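Local atomic coordinates of telomerase reverse transcriptase (Candida albicans SC5314, PDB entry 6ZDQ), a protein that probably extends chromosome ends as the catalytic reverse transcriptase of telomerase, adding telomeric repeats to DNA by copying a template within the enzyme's RNA component. Residues 63-68 and 199-204; 594-599 and 650-655. All coordinates share one frame; numbering follows the deposited sequence.

Contact 1: residues 63-68 and 199-204; sequences SKCNFA and WKELYE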
ATOM      1  N   SER A  63     -15.607 -18.523  19.896  1.00126.76           N
ATOM      2  CA  SER A  63     -16.486 -19.048  18.865  1.00117.25           C
ATOM      3  C   SER A  63     -15.738 -20.088  18.043  1.00127.57           C
ATOM      4  O   SER A  63     -14.506 -20.137  18.031  1.00126.54           O
ATOM      5  CB  SER A  63     -17.014 -17.933  17.949  1.00118.52           C
ATOM      6  OG  SER A  63     -17.681 -16.934  18.699  1.00155.20           O
ATOM      7  N   LYS A  64     -16.506 -20.923  17.349  1.00128.57           N
ATOM      8  CA  LYS A  64     -15.915 -21.933  16.486  1.00130.96           C
ATOM      9  C   LYS A  64     -15.316 -21.283  15.243  1.00110.83           C
ATOM     10  O   LYS A  64     -15.817 -20.276  14.734  1.00106.94           O
ATOM     11  CB  LYS A  64     -16.957 -22.978  16.087  1.00121.21           C
ATOM     12  CG  LYS A  64     -18.037 -22.467  15.144  1.00131.59           C
ATOM     13  CD  LYS A  64     -18.817 -23.616  14.522  1.00117.53           C
ATOM     14  CE  LYS A  64     -19.768 -23.124  13.442  1.00125.51           C
ATOM     15  NZ  LYS A  64     -20.457 -24.252  12.753  1.00136.23           N
ATOM     16  N   CYS A  65     -14.214 -21.859  14.769  1.00120.14           N
ATOM     17  CA  CYS A  65     -13.505 -21.319  13.612  1.00120.32           C
ATOM     18  C   CYS A  65     -14.359 -21.472  12.360  1.00118.37           C
ATOM     19  O   CYS A  65     -14.651 -22.593  11.931  1.00138.73           O
ATOM     20  CB  CYS A  65     -12.162 -22.022  13.445  1.00117.74           C
ATOM     21  SG  CYS A  65     -11.130 -21.343  12.127  1.00113.99           S
ATOM     22  N   ASN A  66     -14.764 -20.347  11.775  1.00109.91           N
ATOM     23  CA  ASN A  66     -15.507 -20.362  10.522  1.00129.88           C
ATOM     24  C   ASN A  66     -14.551 -20.611   9.361  1.00122.52           C
ATOM     25  O   ASN A  66     -13.566 -19.885   9.192  1.00137.08           O
ATOM     26  CB  ASN A  66     -16.248 -19.037  10.327  1.00111.10           C
ATOM     27  CG  ASN A  66     -17.258 -19.087   9.192  1.00118.67           C
ATOM     28  OD1 ASN A  66     -17.143 -19.896   8.270  1.00111.33           O
ATOM     29  ND2 ASN A  66     -18.255 -18.211   9.253  1.00118.71           N
ATOM     30  N   PHE A  67     -14.841 -21.639   8.565  1.00122.50           N
ATOM     31  CA  PHE A  67     -14.038 -21.954   7.392  1.00116.03           C
ATOM     32  C   PHE A  67     -14.723 -21.615   6.077  1.00127.80           C
ATOM     33  O   PHE A  67     -14.052 -21.596   5.039  1.00143.39           O
ATOM     34  CB  PHE A  67     -13.650 -23.441   7.391  1.00120.28           C
ATOM     35  CG  PHE A  67     -12.643 -23.807   8.445  1.00122.50           C
ATOM     36  CD1 PHE A  67     -11.294 -23.573   8.242  1.00117.42           C
ATOM     37  CD2 PHE A  67     -13.046 -24.389   9.637  1.00121.63           C
ATOM     38  CE1 PHE A  67     -10.364 -23.907   9.207  1.00113.73           C
ATOM     39  CE2 PHE A  67     -12.118 -24.727  10.607  1.00117.51           C
ATOM     40  CZ  PHE A  67     -10.776 -24.486  10.390  1.00115.25           C
ATOM     41  N   ALA A  68     -16.031 -21.349   6.086  1.00132.64           N
ATOM     42  CA  ALA A  68     -16.711 -20.947   4.859  1.00142.69           C
ATOM     43  C   ALA A  68     -16.310 -19.532   4.460  1.00143.96           C
ATOM     44  O   ALA A  68     -15.766 -19.308   3.372  1.00152.17           O
ATOM     45  CB  ALA A  68     -18.226 -21.054   5.039  1.00141.16           C
ATOM     46  N   TRP A 199      -6.730 -17.714  14.404  1.00120.43           N
ATOM     47  CA  TRP A 199      -5.819 -17.548  13.272  1.00 97.59           C
ATOM     48  C   TRP A 199      -4.988 -18.800  13.027  1.00112.52           C
ATOM     49  O   TRP A 199      -4.783 -19.197  11.874  1.00113.29           O
ATOM     50  CB  TRP A 199      -4.908 -16.341  13.496  1.00105.29           C
ATOM     51  CG  TRP A 199      -3.815 -16.230  12.470  1.00126.29           C
ATOM     52  CD1 TRP A 199      -2.519 -16.639  12.604  1.00117.61           C
ATOM     53  CD2 TRP A 199      -3.929 -15.688  11.148  1.00 99.24           C
ATOM     54  NE1 TRP A 199      -1.819 -16.379  11.452  1.00 92.02           N
ATOM     55  CE2 TRP A 199      -2.661 -15.795  10.542  1.00100.58           C
ATOM     56  CE3 TRP A 199      -4.979 -15.118  10.421  1.00102.75           C
ATOM     57  CZ2 TRP A 199      -2.415 -15.355   9.243  1.00124.52           C
ATOM     58  CZ3 TRP A 199      -4.732 -14.681   9.130  1.00105.70           C
ATOM     59  CH2 TRP A 199      -3.460 -14.801   8.555  1.00120.97           C
ATOM     60  N   LYS A 200      -4.488 -19.427  14.096  1.00110.29           N
ATOM     61  CA  LYS A 200      -3.668 -20.626  13.934  1.00101.09           C
ATOM     62  C   LYS A 200      -4.435 -21.738  13.228  1.00109.53           C
ATOM     63  O   LYS A 200      -3.854 -22.503  12.449  1.00100.10           O
ATOM     64  CB  LYS A 200      -3.156 -21.099  15.295  1.00114.05           C
ATOM     65  CG  LYS A 200      -2.106 -20.183  15.907  1.00124.92           C
ATOM     66  CD  LYS A 200      -1.673 -20.681  17.278  1.00146.47           C
ATOM     67  CE  LYS A 200      -0.542 -19.835  17.842  1.00126.65           C
ATOM     68  NZ  LYS A 200      -0.909 -18.394  17.927  1.00121.45           N
ATOM     69  N   GLU A 201      -5.741 -21.847  13.489  1.00113.10           N
ATOM     70  CA  GLU A 201      -6.559 -22.825  12.775  1.00123.20           C
ATOM     71  C   GLU A 201      -6.711 -22.451  11.305  1.00114.58           C
ATOM     72  O   GLU A 201      -6.587 -23.307  10.420  1.00120.87           O
ATOM     73  CB  GLU A 201      -7.930 -22.958  13.439  1.00123.16           C
ATOM     74  CG  GLU A 201      -7.945 -23.825  14.690  1.00117.08           C
ATOM     75  CD  GLU A 201      -9.343 -24.017  15.252  1.00117.41           C
ATOM     76  OE1 GLU A 201      -9.966 -23.015  15.662  1.00111.36           O
ATOM     77  OE2 GLU A 201      -9.819 -25.172  15.277  1.00125.20           O
ATOM     78  N   LEU A 202      -6.988 -21.175  11.027  1.00118.30           N
ATOM     79  CA  LEU A 202      -7.103 -20.721   9.643  1.00 99.81           C
ATOM     80  C   LEU A 202      -5.781 -20.865   8.899  1.00107.77           C
ATOM     81  O   LEU A 202      -5.754 -21.312   7.745  1.00107.31           O
ATOM     82  CB  LEU A 202      -7.581 -19.269   9.606  1.00 98.27           C
ATOM     83  CG  LEU A 202      -9.025 -19.016  10.037  1.00 98.87           C
ATOM     84  CD1 LEU A 202      -9.279 -17.528  10.181  1.00105.84           C
ATOM     85  CD2 LEU A 202      -9.990 -19.631   9.038  1.00100.99           C
ATOM     86  N   TYR A 203      -4.676 -20.477   9.539  1.00 99.80           N
ATOM     87  CA  TYR A 203      -3.363 -20.582   8.908  1.00 98.22           C
ATOM     88  C   TYR A 203      -3.027 -22.029   8.573  1.00113.79           C
ATOM     89  O   TYR A 203      -2.664 -22.347   7.434  1.00117.26           O
ATOM     90  CB  TYR A 203      -2.298 -19.976   9.825  1.00 98.41           C
ATOM     91  CG  TYR A 203      -0.907 -19.919   9.229  1.00102.33           C
ATOM     92  CD1 TYR A 203      -0.496 -18.821   8.484  1.00105.69           C
ATOM     93  CD2 TYR A 203      -0.002 -20.955   9.424  1.00108.68           C
ATOM     94  CE1 TYR A 203       0.775 -18.760   7.944  1.00100.76           C
ATOM     95  CE2 TYR A 203       1.271 -20.904   8.886  1.00117.56           C
ATOM     96  CZ  TYR A 203       1.653 -19.804   8.148  1.00106.73           C
ATOM     97  OH  TYR A 203       2.919 -19.749   7.613  1.00130.80           O
ATOM     98  N   GLU A 204      -3.146 -22.926   9.557  1.00129.14           N
ATOM     99  CA  GLU A 204      -2.828 -24.333   9.328  1.00137.47           C
ATOM    100  C   GLU A 204      -3.700 -24.929   8.230  1.00136.22           C
ATOM    101  O   GLU A 204      -3.207 -25.666   7.368  1.00142.41           O
ATOM    102  CB  GLU A 204      -2.988 -25.120  10.632  1.00132.72           C
ATOM    103  CG  GLU A 204      -2.910 -26.636  10.482  1.00149.89           C
ATOM    104  CD  GLU A 204      -1.501 -27.142  10.228  1.00168.38           C
ATOM    105  OE1 GLU A 204      -1.359 -28.313   9.818  1.00158.07           O
ATOM    106  OE2 GLU A 204      -0.538 -26.375  10.439  1.00169.15           O
TER
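Cys65 and Leu202 meet at the middle of this contact, SG lying 3.7 Å from CD2 of Leu202 and almost as near its CG, so that the thiol rests against the CG-CD2 branch of the leucine. The Cys65 side chain heads for the helix with SG anti to its backbone N (chi1 -175°). Nearer the backbone, CB of Cys65 lies 3.3 Å from OE1 of Glu201, a carboxylate grazing a methylene. Glu201 starts beside its own backbone N and runs extended beyond CG, which carries OE1 out to the cysteine, while its CB also touches SG. One methyl of Leu202 does most of that residue's work: besides the thiol, CD2 meets the carbonyl O of Asn66 at 3.6 Å and CD1 of Phe67 at 4.2 Å. The Phe67 ring leans back to the helix with CG beside its backbone N (chi1 -71°). SG of Cys65 sits 3.6 Å above one face of that ring, offset toward the rim, and the carbonyl O of Glu201 comes to the ring edge, 4.0 Å from CE1 of Phe67. Thiol, leucine methyl and phenyl ring thus touch one another in a small apolar patch at the surface. Behind it, polar bonds shape the loop: Asn66 N is held by OD1 of Asn73, and OD1 of Asn66 receives N of Asn69 and, weakly, N of Ala68. Ser63 N bonds to OH of Tyr197, a second tie to the helix. The extended loop between helices 52-59 and 77-91 is thereby laid against helix 196-214, whose residues 199-204 fall within the telomerase RNA-binding domain and whose Trp199 and Tyr203 pack on Leu234 of strand 229-236.

Contact 2: residues 594-599 and 650-655; sequences LDCSFG and VKYVET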
ATOM      1  N   LEU A 594     -12.083  14.585 -18.165  1.00149.75           N
ATOM      2  CA  LEU A 594     -12.545  15.867 -18.686  1.00133.71           C
ATOM      3  C   LEU A 594     -13.195  15.769 -20.062  1.00148.64           C
ATOM      4  O   LEU A 594     -13.648  16.794 -20.583  1.00149.67           O
ATOM      5  CB  LEU A 594     -11.380  16.865 -18.749  1.00119.17           C
ATOM      6  CG  LEU A 594     -10.871  17.504 -17.452  1.00102.91           C
ATOM      7  CD1 LEU A 594     -12.016  18.063 -16.623  1.00101.38           C
ATOM      8  CD2 LEU A 594     -10.026  16.541 -16.631  1.00103.54           C
ATOM      9  N   ASP A 595     -13.236  14.582 -20.669  1.00155.90           N
ATOM     10  CA  ASP A 595     -13.809  14.443 -22.003  1.00160.67           C
ATOM     11  C   ASP A 595     -15.274  14.870 -22.014  1.00164.93           C
ATOM     12  O   ASP A 595     -16.083  14.387 -21.217  1.00166.50           O
ATOM     13  CB  ASP A 595     -13.667  13.001 -22.491  1.00161.30           C
ATOM     14  CG  ASP A 595     -14.168  11.989 -21.480  1.00180.95           C
ATOM     15  OD1 ASP A 595     -14.189  12.311 -20.273  1.00172.47           O
ATOM     16  OD2 ASP A 595     -14.536  10.868 -21.893  1.00183.50           O
ATOM     17  N   CYS A 596     -15.611  15.776 -22.933  1.00155.69           N
ATOM     18  CA  CYS A 596     -16.936  16.383 -22.984  1.00157.55           C
ATOM     19  C   CYS A 596     -17.886  15.660 -23.933  1.00176.53           C
ATOM     20  O   CYS A 596     -19.085  15.565 -23.647  1.00174.95           O
ATOM     21  CB  CYS A 596     -16.820  17.855 -23.388  1.00143.34           C
ATOM     22  SG  CYS A 596     -18.397  18.719 -23.587  1.00166.84           S
ATOM     23  N   SER A 597     -17.377  15.162 -25.062  1.00171.72           N
ATOM     24  CA  SER A 597     -18.183  14.566 -26.128  1.00163.86           C
ATOM     25  C   SER A 597     -19.175  15.563 -26.721  1.00174.03           C
ATOM     26  O   SER A 597     -20.242  15.169 -27.197  1.00177.33           O
ATOM     27  CB  SER A 597     -18.915  13.308 -25.644  1.00159.57           C
ATOM     28  OG  SER A 597     -19.719  12.749 -26.668  1.00149.43           O
ATOM     29  N   PHE A 598     -18.883  16.856 -26.566  1.00172.23           N
ATOM     30  CA  PHE A 598     -19.443  17.993 -27.300  1.00181.32           C
ATOM     31  C   PHE A 598     -20.889  18.275 -26.905  1.00185.31           C
ATOM     32  O   PHE A 598     -21.470  19.269 -27.351  1.00188.25           O
ATOM     33  CB  PHE A 598     -19.301  17.822 -28.831  1.00178.19           C
ATOM     34  CG  PHE A 598     -20.323  16.901 -29.485  1.00191.57           C
ATOM     35  CD1 PHE A 598     -21.643  17.296 -29.669  1.00194.09           C
ATOM     36  CD2 PHE A 598     -19.932  15.672 -29.994  1.00199.26           C
ATOM     37  CE1 PHE A 598     -22.562  16.457 -30.278  1.00200.60           C
ATOM     38  CE2 PHE A 598     -20.846  14.829 -30.606  1.00199.77           C
ATOM     39  CZ  PHE A 598     -22.162  15.224 -30.752  1.00201.66           C
ATOM     40  N   GLY A 599     -21.480  17.424 -26.070  1.00183.97           N
ATOM     41  CA  GLY A 599     -22.823  17.664 -25.580  1.00180.26           C
ATOM     42  C   GLY A 599     -22.966  17.619 -24.075  1.00174.53           C
ATOM     43  O   GLY A 599     -23.893  18.208 -23.511  1.00177.65           O
ATOM     44  N   VAL A 650      -7.109  24.390 -17.669  1.00 98.89           N
ATOM     45  CA  VAL A 650      -6.120  24.123 -18.710  1.00108.55           C
ATOM     46  C   VAL A 650      -6.132  22.651 -19.106  1.00112.85           C
ATOM     47  O   VAL A 650      -5.856  22.312 -20.264  1.00113.72           O
ATOM     48  CB  VAL A 650      -4.713  24.577 -18.271  1.00101.24           C
ATOM     49  CG1 VAL A 650      -4.712  26.054 -17.919  1.00100.61           C
ATOM     50  CG2 VAL A 650      -4.204  23.744 -17.105  1.00148.47           C
ATOM     51  N   LYS A 651      -6.440  21.750 -18.170  1.00104.09           N
ATOM     52  CA  LYS A 651      -6.527  20.337 -18.517  1.00113.22           C
ATOM     53  C   LYS A 651      -7.844  19.996 -19.200  1.00118.53           C
ATOM     54  O   LYS A 651      -7.902  19.033 -19.973  1.00120.85           O
ATOM     55  CB  LYS A 651      -6.326  19.468 -17.275  1.00102.38           C
ATOM     56  CG  LYS A 651      -4.873  19.383 -16.825  1.00132.28           C
ATOM     57  CD  LYS A 651      -3.962  19.041 -17.999  1.00148.27           C
ATOM     58  CE  LYS A 651      -2.493  19.040 -17.600  1.00144.39           C
ATOM     59  NZ  LYS A 651      -2.147  17.897 -16.708  1.00138.56           N
ATOM     60  N   TYR A 652      -8.904  20.761 -18.933  1.00108.90           N
ATOM     61  CA  TYR A 652     -10.155  20.550 -19.654  1.00114.72           C
ATOM     62  C   TYR A 652     -10.032  20.984 -21.109  1.00132.38           C
ATOM     63  O   TYR A 652     -10.514  20.293 -22.013  1.00136.75           O
ATOM     64  CB  TYR A 652     -11.297  21.300 -18.968  1.00101.48           C
ATOM     65  CG  TYR A 652     -12.575  21.331 -19.779  1.00104.41           C
ATOM     66  CD1 TYR A 652     -13.403  20.219 -19.850  1.00112.49           C
ATOM     67  CD2 TYR A 652     -12.952  22.474 -20.475  1.00119.19           C
ATOM     68  CE1 TYR A 652     -14.569  20.242 -20.592  1.00124.28           C
ATOM     69  CE2 TYR A 652     -14.117  22.506 -21.219  1.00113.68           C
ATOM     70  CZ  TYR A 652     -14.920  21.387 -21.274  1.00123.18           C
ATOM     71  OH  TYR A 652     -16.081  21.416 -22.014  1.00124.05           O
ATOM     72  N   VAL A 653      -9.390  22.129 -21.354  1.00108.87           N
ATOM     73  CA  VAL A 653      -9.234  22.601 -22.726  1.00124.74           C
ATOM     74  C   VAL A 653      -8.207  21.762 -23.476  1.00112.75           C
ATOM     75  O   VAL A 653      -8.268  21.651 -24.706  1.00129.28           O
ATOM     76  CB  VAL A 653      -8.869  24.099 -22.741  1.00107.99           C
ATOM     77  CG1 VAL A 653      -9.942  24.915 -22.034  1.00132.65           C
ATOM     78  CG2 VAL A 653      -7.508  24.334 -22.109  1.00106.19           C
ATOM     79  N   GLU A 654      -7.254  21.158 -22.761  1.00120.22           N
ATOM     80  CA  GLU A 654      -6.228  20.360 -23.426  1.00115.36           C
ATOM     81  C   GLU A 654      -6.790  19.046 -23.948  1.00119.30           C
ATOM     82  O   GLU A 654      -6.466  18.625 -25.065  1.00162.74           O
ATOM     83  CB  GLU A 654      -5.067  20.083 -22.470  1.00121.62           C
ATOM     84  CG  GLU A 654      -3.916  21.059 -22.585  1.00145.73           C
ATOM     85  CD  GLU A 654      -2.630  20.529 -21.974  1.00157.12           C
ATOM     86  OE1 GLU A 654      -2.705  19.780 -20.976  1.00148.82           O
ATOM     87  OE2 GLU A 654      -1.543  20.860 -22.496  1.00127.61           O
ATOM     88  N   THR A 655      -7.635  18.385 -23.158  1.00125.00           N
ATOM     89  CA  THR A 655      -8.095  17.050 -23.524  1.00147.93           C
ATOM     90  C   THR A 655      -9.087  17.101 -24.679  1.00139.90           C
ATOM     91  O   THR A 655      -8.912  16.413 -25.692  1.00156.69           O
ATOM     92  CB  THR A 655      -8.710  16.363 -22.306  1.00139.17           C
ATOM     93  OG1 THR A 655      -9.738  17.196 -21.755  1.00131.57           O
ATOM     94  CG2 THR A 655      -7.645  16.130 -21.256  1.00115.78           C
TER
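A loop packs here against the last turns of a helix in the helical C-terminal part of the chain: 594-599 belongs to the connection between helices 574-588 and 602-626, and 650-655 lies close to the end of helix 634-656. Leu594 and Tyr652 carry most of the packing. The Leu594 side chain points at the helix with CG beside the backbone N (chi1 -75°) and crosses Tyr652 obliquely. CG of Leu594 settles 3.8 Å from CA of Tyr652, and CD1 of Leu594 lies 4.1 Å from CB of Tyr652, so the leucine presses on the root of the tyrosine. Thr655 approaches from one turn further along, its OG1 3.4 Å from CB of Leu594. The four helices from 574-588 to 662-676 fit the thumb, or C-terminal extension, of telomerase reverse transcriptases, a bundle in which this loop joins two of the members. Tyr652, with CG anti to its backbone N (chi1 170°), reaches along the loop: CD1 of Tyr652 passes 3.5 Å from the carbonyl O of Leu594, and its OH ends 3.9 Å from both CB and SG of Cys596. The tyrosine also touches Ala662 and Leu665 of helix 662-676, which makes it a shared buried wedge between loop and neighbouring helix. Polar stitching comes from Asn656, the final residue of helix 634-656. Its ND2 bonds to the carbonyl oxygens of Leu594 and Tyr652, and its OD1 takes N of Cys596.

Read from the N terminus, contact 1 comes first: 63-68 meets 199-204 after 130 residues, more than half of them helical, closing a long loop within the N-terminal part. The chain then runs through a mixed five-stranded sheet, with strands from 215 to 451, and an antiparallel four-stranded sheet in the reverse transcriptase region. Next, 594-599 meets 650-655 across 50 residues, chiefly helix 602-626 and most of helix 634-656. The two loops follow in series, neither nesting nor crossing. The contact centres lie about 52 Å apart on opposite sides of the chain's centre: contact 1 ties the loop after helix 52-59 to helix 196-214, and contact 2 the loop before helix 602-626 to the end of helix 634-656.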